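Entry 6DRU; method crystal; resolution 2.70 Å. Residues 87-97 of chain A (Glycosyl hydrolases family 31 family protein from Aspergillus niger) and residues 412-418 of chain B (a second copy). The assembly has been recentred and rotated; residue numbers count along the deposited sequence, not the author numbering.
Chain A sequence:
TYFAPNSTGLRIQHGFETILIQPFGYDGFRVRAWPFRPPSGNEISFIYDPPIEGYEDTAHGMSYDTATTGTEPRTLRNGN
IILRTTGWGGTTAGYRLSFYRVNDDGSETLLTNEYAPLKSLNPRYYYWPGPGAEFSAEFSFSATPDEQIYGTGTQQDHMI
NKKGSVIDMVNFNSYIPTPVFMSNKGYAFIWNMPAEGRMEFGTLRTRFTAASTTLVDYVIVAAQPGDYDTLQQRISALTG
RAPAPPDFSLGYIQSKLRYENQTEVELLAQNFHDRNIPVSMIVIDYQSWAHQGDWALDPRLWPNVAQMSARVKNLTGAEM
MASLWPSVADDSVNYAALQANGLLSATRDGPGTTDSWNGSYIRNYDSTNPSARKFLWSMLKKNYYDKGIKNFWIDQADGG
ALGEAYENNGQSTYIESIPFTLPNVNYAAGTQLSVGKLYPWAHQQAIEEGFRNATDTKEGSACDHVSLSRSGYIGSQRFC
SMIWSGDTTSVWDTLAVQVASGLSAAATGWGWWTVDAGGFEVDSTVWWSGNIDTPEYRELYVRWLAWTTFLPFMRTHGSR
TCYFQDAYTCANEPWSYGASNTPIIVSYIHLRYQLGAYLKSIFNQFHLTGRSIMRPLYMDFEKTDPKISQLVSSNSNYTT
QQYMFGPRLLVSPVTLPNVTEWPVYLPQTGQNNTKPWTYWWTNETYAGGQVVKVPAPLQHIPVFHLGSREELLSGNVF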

# COMPACT_ATOMS: atom_id res chain seq x y z
N GLY A 87 -25.64 16.70 17.57
CA GLY A 87 -25.81 15.48 16.82
C GLY A 87 -25.71 15.72 15.32
O GLY A 87 -25.32 16.80 14.86
N TRP A 88 -26.06 14.69 14.56
CA TRP A 88 -26.06 14.75 13.11
C TRP A 88 -27.45 14.43 12.60
O TRP A 88 -28.06 13.44 13.01
CB TRP A 88 -25.03 13.78 12.52
CG TRP A 88 -25.44 13.20 11.20
CD1 TRP A 88 -25.53 13.85 10.01
CD2 TRP A 88 -25.81 11.84 10.95
NE1 TRP A 88 -25.95 12.98 9.03
CE2 TRP A 88 -26.12 11.74 9.58
CE3 TRP A 88 -25.91 10.70 11.75
CZ2 TRP A 88 -26.52 10.54 8.99
CZ3 TRP A 88 -26.31 9.51 11.16
CH2 TRP A 88 -26.61 9.44 9.80
N GLY A 89 -27.96 15.27 11.69
CA GLY A 89 -29.35 15.18 11.31
C GLY A 89 -30.24 15.80 12.38
O GLY A 89 -29.86 16.73 13.09
N GLY A 90 -31.45 15.25 12.50
CA GLY A 90 -32.33 15.71 13.55
C GLY A 90 -32.04 15.17 14.93
O GLY A 90 -32.80 15.43 15.86
N THR A 91 -30.94 14.43 15.09
CA THR A 91 -30.63 13.80 16.36
C THR A 91 -30.13 14.82 17.37
O THR A 91 -29.58 15.86 17.02
CB THR A 91 -29.60 12.69 16.17
OG1 THR A 91 -28.53 13.17 15.34
CG2 THR A 91 -30.23 11.49 15.50
N THR A 92 -30.30 14.49 18.65
CA THR A 92 -29.78 15.27 19.76
C THR A 92 -28.66 14.47 20.42
O THR A 92 -28.91 13.53 21.18
CB THR A 92 -30.88 15.60 20.77
OG1 THR A 92 -31.94 16.30 20.10
CG2 THR A 92 -30.34 16.46 21.89
N ALA A 93 -27.42 14.85 20.13
CA ALA A 93 -26.26 14.14 20.65
C ALA A 93 -25.12 15.15 20.83
O ALA A 93 -25.34 16.36 20.84
CB ALA A 93 -25.88 12.99 19.72
N GLY A 94 -23.90 14.64 21.00
CA GLY A 94 -22.76 15.50 21.23
C GLY A 94 -21.45 14.97 20.67
O GLY A 94 -20.43 15.00 21.36
N TYR A 95 -21.46 14.49 19.43
CA TYR A 95 -20.25 14.02 18.76
C TYR A 95 -19.88 14.86 17.55
O TYR A 95 -18.90 14.53 16.86
CB TYR A 95 -20.41 12.55 18.34
CG TYR A 95 -21.67 12.27 17.56
CD1 TYR A 95 -21.77 12.61 16.21
CD2 TYR A 95 -22.77 11.66 18.16
CE1 TYR A 95 -22.93 12.36 15.50
CE2 TYR A 95 -23.92 11.40 17.45
CZ TYR A 95 -24.00 11.75 16.12
OH TYR A 95 -25.15 11.49 15.41
N ARG A 96 -20.62 15.93 17.27
CA ARG A 96 -20.30 16.86 16.19
C ARG A 96 -19.95 18.21 16.79
O ARG A 96 -20.55 18.64 17.78
CB ARG A 96 -21.47 16.99 15.22
CG ARG A 96 -21.72 15.75 14.39
CD ARG A 96 -20.79 15.68 13.19
NE ARG A 96 -20.78 14.36 12.58
CZ ARG A 96 -19.87 13.42 12.83
NH1 ARG A 96 -18.88 13.67 13.68
NH2 ARG A 96 -19.94 12.24 12.23
N LEU A 97 -18.97 18.89 16.19
CA LEU A 97 -18.45 20.14 16.72
C LEU A 97 -19.00 21.33 15.95
O LEU A 97 -19.18 21.27 14.73
CB LEU A 97 -16.92 20.15 16.68
CG LEU A 97 -16.21 18.95 17.30
CD1 LEU A 97 -14.70 19.18 17.33
CD2 LEU A 97 -16.73 18.67 18.70
N SER B 412 -28.40 2.24 14.80
CA SER B 412 -28.63 3.53 15.44
C SER B 412 -27.85 4.63 14.72
O SER B 412 -26.82 4.38 14.09
CB SER B 412 -28.24 3.48 16.91
OG SER B 412 -26.83 3.38 17.05
N THR B 413 -28.35 5.86 14.83
CA THR B 413 -27.67 6.99 14.21
C THR B 413 -26.32 7.26 14.86
O THR B 413 -25.41 7.79 14.21
CB THR B 413 -28.54 8.23 14.27
OG1 THR B 413 -28.65 8.67 15.63
CG2 THR B 413 -29.93 7.94 13.73
N TYR B 414 -26.17 6.90 16.14
CA TYR B 414 -24.86 7.03 16.79
C TYR B 414 -23.85 6.09 16.14
O TYR B 414 -22.72 6.51 15.83
CB TYR B 414 -24.99 6.74 18.28
CG TYR B 414 -23.71 6.95 19.07
CD1 TYR B 414 -22.77 5.93 19.18
CD2 TYR B 414 -23.45 8.16 19.69
CE1 TYR B 414 -21.60 6.12 19.89
CE2 TYR B 414 -22.28 8.35 20.41
CZ TYR B 414 -21.36 7.33 20.50
OH TYR B 414 -20.20 7.52 21.21
N ILE B 415 -24.22 4.83 15.95
CA ILE B 415 -23.32 3.88 15.30
C ILE B 415 -23.06 4.29 13.86
O ILE B 415 -21.93 4.21 13.37
CB ILE B 415 -23.89 2.45 15.39
CG1 ILE B 415 -23.87 1.96 16.84
CG2 ILE B 415 -23.12 1.50 14.49
CD1 ILE B 415 -24.56 0.63 17.04
N GLU B 416 -24.11 4.74 13.16
CA GLU B 416 -23.94 5.21 11.79
C GLU B 416 -22.97 6.38 11.71
O GLU B 416 -22.27 6.55 10.71
CB GLU B 416 -25.30 5.61 11.20
CG GLU B 416 -26.21 4.44 10.87
CD GLU B 416 -27.62 4.88 10.52
OE1 GLU B 416 -27.98 6.03 10.87
OE2 GLU B 416 -28.36 4.09 9.90
N SER B 417 -22.91 7.20 12.76
CA SER B 417 -22.02 8.35 12.77
C SER B 417 -20.58 7.99 13.09
O SER B 417 -19.68 8.80 12.84
CB SER B 417 -22.51 9.39 13.78
OG SER B 417 -22.45 8.89 15.10
N ILE B 418 -20.34 6.80 13.64
CA ILE B 418 -18.96 6.37 13.90
C ILE B 418 -18.22 6.23 12.57
O ILE B 418 -18.73 5.54 11.66
CB ILE B 418 -18.95 5.05 14.69
CG1 ILE B 418 -19.74 5.21 15.99
CG2 ILE B 418 -17.52 4.62 14.99
CD1 ILE B 418 -19.91 3.92 16.77
O HOH W 1 -27.34 10.55 17.10

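Trp A88, Tyr A95 and Ser B417 cover the most surface in this contact, where an irregular segment of chain A packs against a short helix of the second copy. No direct hydrogen bond joins the two stretches; they meet through packing and one bridging water. The indole of Trp A88 presents its edge to the helix, with CZ3 lying 3.6 Å from Thr B413 O and CH2 3.8 Å from Glu B416 OE1. Thr B413 O already accepts from Ser B417 N at 2.9 Å.

Ser B417 OG lies over one face of the Tyr A95 ring, 3.4 Å from Tyr A95 CZ. Ser B417 OG donates to Tyr B414 O (2.5 Å), so its proton is directed back to its own chain rather than at the ring. Tyr A95 also meets Tyr B414, CD2 to CD2 at 3.9 Å, with the two ring planes nearly perpendicular.

A water bridges the copies, 2.9 Å from Tyr A95 OH and 2.7 Å from Thr B413 OG1. Tyr A95 OH and Thr B413 OG1 are 4.5 Å apart, too far for a direct bond. Thr A91 packs alongside, its CG2 3.2 Å from Thr B413 OG1, while its own hydroxyl turns back to Trp A88 O (OG1 to O, a very short 2.4 Å) across a type II' turn.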